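Local structure of AxyAgu115A (Amphibacillus xylanus NBRC 15112, 6NPS) at residues 620-623 with 624-628; 565-569 with 570-574; 591-594 with 595-599. The protein probably hydrolyses alpha-linked glucuronic acid side groups of xylan, as a glycoside hydrolase family 115 alpha-glucuronidase. The protein carries 3 engineered substitutions. All coordinates share one frame; numbering follows the deposited sequence.

Interaction 1 of 3, residues 620-623 with 624-628; sequences VDEY and HTIAD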
# COMPACT_ATOMS: atom_id res chain seq x y z
N VAL A 620 -11.91 1.78 28.70
CA VAL A 620 -10.89 2.43 29.54
C VAL A 620 -11.55 3.40 30.51
O VAL A 620 -11.21 3.43 31.71
CB VAL A 620 -9.83 3.14 28.66
CG1 VAL A 620 -8.94 4.04 29.51
CG2 VAL A 620 -8.99 2.11 27.88
N ASP A 621 -12.47 4.23 30.01
CA ASP A 621 -13.17 5.17 30.88
C ASP A 621 -13.92 4.45 31.99
O ASP A 621 -13.90 4.89 33.15
CB ASP A 621 -14.15 6.03 30.08
CG ASP A 621 -13.45 7.00 29.17
OD1 ASP A 621 -13.96 7.25 28.05
OD2 ASP A 621 -12.38 7.52 29.58
N GLU A 622 -14.61 3.35 31.64
CA GLU A 622 -15.28 2.55 32.66
C GLU A 622 -14.28 2.04 33.70
O GLU A 622 -14.53 2.11 34.90
CB GLU A 622 -16.06 1.40 32.01
CG GLU A 622 -16.87 0.56 33.02
CD GLU A 622 -17.91 -0.41 32.37
OE1 GLU A 622 -17.89 -0.61 31.12
OE2 GLU A 622 -18.76 -0.97 33.13
N TYR A 623 -13.10 1.59 33.25
CA TYR A 623 -12.11 1.06 34.17
C TYR A 623 -11.62 2.13 35.15
O TYR A 623 -11.40 1.85 36.34
CB TYR A 623 -10.96 0.52 33.34
CG TYR A 623 -9.82 -0.12 34.09
CD1 TYR A 623 -10.02 -1.20 34.95
CD2 TYR A 623 -8.53 0.32 33.86
CE1 TYR A 623 -8.93 -1.81 35.61
CE2 TYR A 623 -7.44 -0.28 34.48
CZ TYR A 623 -7.65 -1.35 35.35
OH TYR A 623 -6.57 -1.93 35.93
N HIS A 624 -11.49 3.36 34.67
CA HIS A 624 -11.01 4.48 35.46
C HIS A 624 -12.06 5.04 36.40
O HIS A 624 -11.71 5.83 37.28
CB HIS A 624 -10.50 5.58 34.52
CG HIS A 624 -9.22 5.24 33.84
ND1 HIS A 624 -8.76 5.90 32.73
CD2 HIS A 624 -8.31 4.26 34.11
CE1 HIS A 624 -7.62 5.35 32.34
NE2 HIS A 624 -7.33 4.36 33.16
N THR A 625 -13.33 4.65 36.26
CA THR A 625 -14.35 5.15 37.17
C THR A 625 -14.98 4.09 38.09
O THR A 625 -15.66 4.48 39.05
CB THR A 625 -15.46 5.86 36.38
OG1 THR A 625 -16.05 4.96 35.46
CG2 THR A 625 -14.88 7.03 35.59
N ILE A 626 -14.78 2.79 37.87
CA ILE A 626 -15.38 1.83 38.79
C ILE A 626 -14.80 2.00 40.21
O ILE A 626 -13.63 2.37 40.40
CB ILE A 626 -15.20 0.37 38.34
CG1 ILE A 626 -13.75 0.13 37.95
CG2 ILE A 626 -16.13 0.05 37.21
CD1 ILE A 626 -13.39 -1.29 38.08
N ALA A 627 -15.65 1.71 41.20
CA ALA A 627 -15.26 1.70 42.61
C ALA A 627 -14.61 3.02 43.02
O ALA A 627 -13.60 3.05 43.70
CB ALA A 627 -14.35 0.50 42.91
N ASP A 628 -15.21 4.13 42.55
CA ASP A 628 -14.76 5.48 42.88
C ASP A 628 -13.31 5.73 42.47
O ASP A 628 -12.52 6.31 43.21
CB ASP A 628 -14.96 5.79 44.37
CG ASP A 628 -14.82 7.28 44.69
OD1 ASP A 628 -15.49 8.11 44.03
OD2 ASP A 628 -14.02 7.63 45.60
O HOH W 1 -9.62 7.80 31.06
O HOH W 2 -11.57 2.84 38.93
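Val620 and His624 form an i to i+4 pair where helix 601-629 becomes weakly bonded, shortly before it kinks. Their side chains lie side by side and point the same way. Val620 CG1 meets the imidazole at His624 CE1, 3.4 Å away. This methyl stands anti to the backbone N (chi1 169°), which places it next to the outer part of the ring. The inner part of the ring lies over the backbone: Val620 O sits under one face, toward the rim, 3.4 Å from His624 CG. The same oxygen accepts the helical bond from His624 N at 3.0 Å.

Both ring nitrogens have polar partners, which should hold the rotation of the ring. A water in the ring plane lies 2.7 Å from His624 ND1 and also donates to Asp621 OD2. The second ring nitrogen, NE2, is hydrogen-bonded to Gly635 N.

The Tyr623 ring heads another way. It passes the His624 ring obliquely, with the planes at 36°, and stacks on Tyr573 of helix 564-596. Phe568 of that helix touches Glu622, Tyr623 and Ile626. Glu622 OE2 is hydrogen-bonded to Tyr556 OH.

Glu622 O takes two backbone donors. Ile626 N approaches almost straight in line with the carbonyl, whereas Thr625 N comes from above the carbonyl plane. Ile626 CG1 stands between its own backbone N and carbonyl carbon (chi1 48°). That brings CG1 within 3.3 Å of Tyr623 O. At the kink, Ala627 N makes no bond to the turn before. A water bridges the carbonyls instead, donating to Tyr623 O at 2.8 Å and to Ile626 O at 2.6 Å.

Interaction 2 of 3, residues 565-569 with 570-574; sequences TAYFA and LVYYP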
# COMPACT_ATOMS: atom_id res chain seq x y z
N THR A 565 -16.84 -5.30 40.74
CA THR A 565 -15.55 -4.64 40.58
C THR A 565 -14.43 -5.65 40.33
O THR A 565 -13.58 -5.45 39.45
CB THR A 565 -15.24 -3.79 41.83
OG1 THR A 565 -16.11 -2.65 41.87
CG2 THR A 565 -13.81 -3.31 41.80
N ALA A 566 -14.43 -6.76 41.08
CA ALA A 566 -13.43 -7.80 40.89
C ALA A 566 -13.58 -8.50 39.54
O ALA A 566 -12.59 -8.74 38.86
CB ALA A 566 -13.51 -8.82 42.04
N TYR A 567 -14.80 -8.85 39.15
CA TYR A 567 -15.00 -9.39 37.81
C TYR A 567 -14.45 -8.43 36.74
O TYR A 567 -13.68 -8.82 35.85
CB TYR A 567 -16.49 -9.69 37.56
CG TYR A 567 -16.69 -10.13 36.13
CD1 TYR A 567 -16.17 -11.34 35.68
CD2 TYR A 567 -17.35 -9.32 35.22
CE1 TYR A 567 -16.30 -11.73 34.37
CE2 TYR A 567 -17.47 -9.70 33.91
CZ TYR A 567 -16.96 -10.91 33.50
OH TYR A 567 -17.09 -11.27 32.19
N PHE A 568 -14.80 -7.15 36.85
CA PHE A 568 -14.39 -6.18 35.84
C PHE A 568 -12.86 -6.03 35.79
O PHE A 568 -12.25 -6.07 34.72
CB PHE A 568 -15.03 -4.82 36.14
CG PHE A 568 -14.84 -3.84 35.02
CD1 PHE A 568 -15.81 -3.69 34.04
CD2 PHE A 568 -13.68 -3.08 34.93
CE1 PHE A 568 -15.63 -2.79 32.99
CE2 PHE A 568 -13.48 -2.21 33.87
CZ PHE A 568 -14.47 -2.06 32.90
N ALA A 569 -12.23 -5.81 36.95
CA ALA A 569 -10.80 -5.54 36.95
C ALA A 569 -9.97 -6.79 36.63
O ALA A 569 -8.92 -6.67 35.99
CB ALA A 569 -10.38 -4.97 38.30
N LEU A 570 -10.44 -7.98 37.01
CA LEU A 570 -9.64 -9.18 36.83
C LEU A 570 -9.95 -9.92 35.53
O LEU A 570 -9.09 -10.65 35.03
CB LEU A 570 -9.85 -10.15 38.02
CG LEU A 570 -9.33 -9.65 39.39
CD1 LEU A 570 -9.61 -10.64 40.54
CD2 LEU A 570 -7.82 -9.32 39.37
N VAL A 571 -11.18 -9.83 35.01
CA VAL A 571 -11.53 -10.68 33.88
C VAL A 571 -12.04 -9.82 32.72
O VAL A 571 -11.53 -9.89 31.60
CB VAL A 571 -12.58 -11.72 34.31
CG1 VAL A 571 -12.97 -12.59 33.11
CG2 VAL A 571 -12.03 -12.56 35.46
N TYR A 572 -13.06 -9.01 32.97
CA TYR A 572 -13.74 -8.33 31.87
C TYR A 572 -12.82 -7.31 31.19
O TYR A 572 -12.71 -7.30 29.96
CB TYR A 572 -15.01 -7.66 32.40
CG TYR A 572 -15.88 -7.06 31.31
CD1 TYR A 572 -16.81 -7.85 30.61
CD2 TYR A 572 -15.79 -5.70 30.99
CE1 TYR A 572 -17.62 -7.28 29.61
CE2 TYR A 572 -16.58 -5.13 30.00
CZ TYR A 572 -17.49 -5.92 29.33
OH TYR A 572 -18.27 -5.36 28.36
N TYR A 573 -12.19 -6.42 31.96
CA TYR A 573 -11.36 -5.39 31.33
C TYR A 573 -10.17 -5.98 30.55
O TYR A 573 -9.99 -5.63 29.38
CB TYR A 573 -10.93 -4.38 32.41
CG TYR A 573 -9.90 -3.40 31.90
CD1 TYR A 573 -10.25 -2.44 30.96
CD2 TYR A 573 -8.59 -3.43 32.35
CE1 TYR A 573 -9.31 -1.53 30.47
CE2 TYR A 573 -7.65 -2.53 31.88
CZ TYR A 573 -8.01 -1.61 30.92
OH TYR A 573 -7.09 -0.73 30.42
N PRO A 574 -9.31 -6.85 31.13
CA PRO A 574 -8.25 -7.50 30.32
C PRO A 574 -8.78 -8.23 29.08
O PRO A 574 -8.14 -8.20 28.02
CB PRO A 574 -7.61 -8.52 31.28
CG PRO A 574 -8.07 -8.16 32.60
CD PRO A 574 -9.32 -7.33 32.52
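The Tyr567 ring fits against two bumps of the next turn, Val571 and the CB of Tyr572. Val571 crosses it at about a right angle, with CG1 3.7 Å from Tyr567 CE1. Tyr572 CB packs against the other ring branch, 3.5 Å from Tyr567 CE2. Tyr567 OH lies in the plane of the Tyr572 ring, at its edge, and bonds to Ala552 O of helix 537-558. With an alanine at Tyr567, Val571 and the CB of Tyr572 would probably face a gap, and Ala552 O is likely to lose its hydroxyl partner.

Phe568 fills the next hollow, between Tyr572 and Tyr573. Its CE1 is 3.5 Å from Tyr572 CD2, and its CE2 is 3.7 Å from Tyr573 CB. The Phe568 and Tyr572 planes meet obliquely at 35°.

The helix widens to a pi-type turn at 570-572. Tyr567 O accepts from Val571 N at 2.8 Å and from Tyr572 N at 3.0 Å, from opposite faces of its plane. Tyr573 N then bonds to Phe568 O. Pro574 has no N-H to give, and its CD lies 3.6 Å from Ala569 O. The i+5 to i bonds from Tyr572 N and Tyr573 N mark a pi-bulge within the long alpha-helix 564-596, with a kink at Pro574.

Interaction 3 of 3, residues 591-594 with 595-599; sequences NKYA and AQLNL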
# COMPACT_ATOMS: atom_id res chain seq x y z
N ASN A 591 -11.48 -4.98 5.77
CA ASN A 591 -11.96 -3.75 5.15
C ASN A 591 -11.05 -3.32 4.02
O ASN A 591 -11.49 -3.04 2.90
CB ASN A 591 -12.06 -2.64 6.22
CG ASN A 591 -12.09 -1.23 5.62
OD1 ASN A 591 -11.14 -0.45 5.81
ND2 ASN A 591 -13.16 -0.91 4.88
N LYS A 592 -9.75 -3.24 4.32
CA LYS A 592 -8.77 -2.84 3.33
C LYS A 592 -8.75 -3.79 2.13
O LYS A 592 -8.63 -3.35 0.99
CB LYS A 592 -7.40 -2.80 3.99
CG LYS A 592 -6.23 -2.40 3.11
CD LYS A 592 -4.95 -2.33 3.98
CE LYS A 592 -3.68 -2.05 3.18
NZ LYS A 592 -2.92 -3.29 2.91
N TYR A 593 -8.80 -5.10 2.39
CA TYR A 593 -8.72 -6.08 1.31
C TYR A 593 -9.95 -6.01 0.41
O TYR A 593 -9.85 -6.07 -0.83
CB TYR A 593 -8.57 -7.48 1.92
CG TYR A 593 -8.56 -8.63 0.93
CD1 TYR A 593 -7.37 -9.12 0.39
CD2 TYR A 593 -9.75 -9.22 0.52
CE1 TYR A 593 -7.37 -10.20 -0.51
CE2 TYR A 593 -9.76 -10.29 -0.40
CZ TYR A 593 -8.56 -10.77 -0.91
OH TYR A 593 -8.56 -11.81 -1.81
N ALA A 594 -11.14 -5.91 1.01
CA ALA A 594 -12.36 -5.79 0.21
C ALA A 594 -12.38 -4.49 -0.57
O ALA A 594 -12.87 -4.43 -1.71
CB ALA A 594 -13.58 -5.86 1.13
N ALA A 595 -11.80 -3.43 -0.01
CA ALA A 595 -11.85 -2.14 -0.71
C ALA A 595 -10.96 -2.12 -1.95
O ALA A 595 -11.33 -1.50 -2.95
CB ALA A 595 -11.46 -1.01 0.23
N GLN A 596 -9.83 -2.83 -1.93
CA GLN A 596 -8.98 -2.96 -3.12
C GLN A 596 -9.65 -3.74 -4.24
O GLN A 596 -9.20 -3.68 -5.40
CB GLN A 596 -7.67 -3.68 -2.75
CG GLN A 596 -6.76 -2.82 -1.83
CD GLN A 596 -5.74 -3.66 -1.02
OE1 GLN A 596 -5.85 -4.89 -0.93
NE2 GLN A 596 -4.75 -2.97 -0.43
N LEU A 597 -10.73 -4.45 -3.94
CA LEU A 597 -11.51 -5.12 -4.97
C LEU A 597 -12.79 -4.36 -5.32
O LEU A 597 -13.61 -4.88 -6.09
CB LEU A 597 -11.86 -6.56 -4.51
CG LEU A 597 -10.65 -7.42 -4.11
CD1 LEU A 597 -11.04 -8.69 -3.31
CD2 LEU A 597 -9.86 -7.78 -5.36
N ASN A 598 -12.97 -3.14 -4.80
CA ASN A 598 -14.15 -2.29 -5.01
C ASN A 598 -15.42 -3.01 -4.53
O ASN A 598 -16.49 -2.89 -5.16
CB ASN A 598 -14.32 -1.88 -6.47
CG ASN A 598 -14.96 -0.47 -6.68
OD1 ASN A 598 -14.20 0.47 -6.89
ND2 ASN A 598 -16.28 -0.32 -6.61
N LEU A 599 -15.31 -3.82 -3.50
CA LEU A 599 -16.48 -4.55 -2.98
C LEU A 599 -17.28 -3.64 -2.04
O LEU A 599 -16.72 -3.08 -1.10
CB LEU A 599 -16.04 -5.80 -2.20
CG LEU A 599 -15.34 -6.88 -3.02
CD1 LEU A 599 -15.19 -8.08 -2.14
CD2 LEU A 599 -16.11 -7.23 -4.30
O HOH W 3 -7.50 -7.14 -2.19
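Ala594 O is gripped by two backbone donors, Leu597 N and Leu599 N, each at 3.1 Å. They come from opposite faces of the carbonyl plane. Leu597 N stands well above that plane, while the Leu599 bond is the straighter one, with an N-H...O angle of 164°. Upstream the bonds are ordinary helical ones, such as Ala595 N to Asn591 O.

The side chains follow the turn. Leu597 CD1 reaches the Tyr593 ring obliquely, 3.6 Å from CE2. The tyrosine ring stands there because its CG is anti to the backbone N (chi1 176°). A water lies over one face of this ring, toward the rim. It donates to Tyr593 O at 2.9 Å and to Gln596 OE1 at 3.1 Å, tying the glutamine amide back to the turn before. Lys592 crosses Gln596 obliquely, with its NZ 3.8 Å from Gln596 NE2. The charge of Lys592 is met elsewhere, by a salt bridge to Asp528.

Leu599 turns its CB toward the helix, 4.1 Å from Ala594 CB. The side chain of Asn598 starts away from 591-594 and is buried by other parts of the protein. Its ND2 bonds to Leu659 O, and its OD1 bonds to Asn652 N of the second subunit, so the helix end lies at the dimer contact.

Asn598 has positive phi (59°), which turns the chain out of the helix. Its N bonds to Ala595 O, nested inside the wider loop closed by Leu599 N to Ala594 O. This pair of bonds, with Asn598 as the C-prime residue, is a Schellman motif that ends helix 564-596.

Interactions 1 and 2 belong to one packed region, with centres 11 Å apart. Each lies within one helix, and where they touch, the consecutive helices 564-596 and 601-629 pack together. Phe568 of interaction 2 is the shared piece: its CE1 lies 3.4 Å from Glu622 CD, and its CD2 lies 3.6 Å from Ile626 CD1. Tyr573 CE2 also meets Tyr623 CE2 at 3.5 Å. Interaction 3 is at the far end of helix 564-596. Its centre is 37 Å from that of interaction 2 and 38 Å from that of interaction 1; the nearest atoms of interaction 2 are about 23 Å away. A bound glycerol, probably from the crystallisation liquor, lies about 5 Å from the Tyr593 side chain.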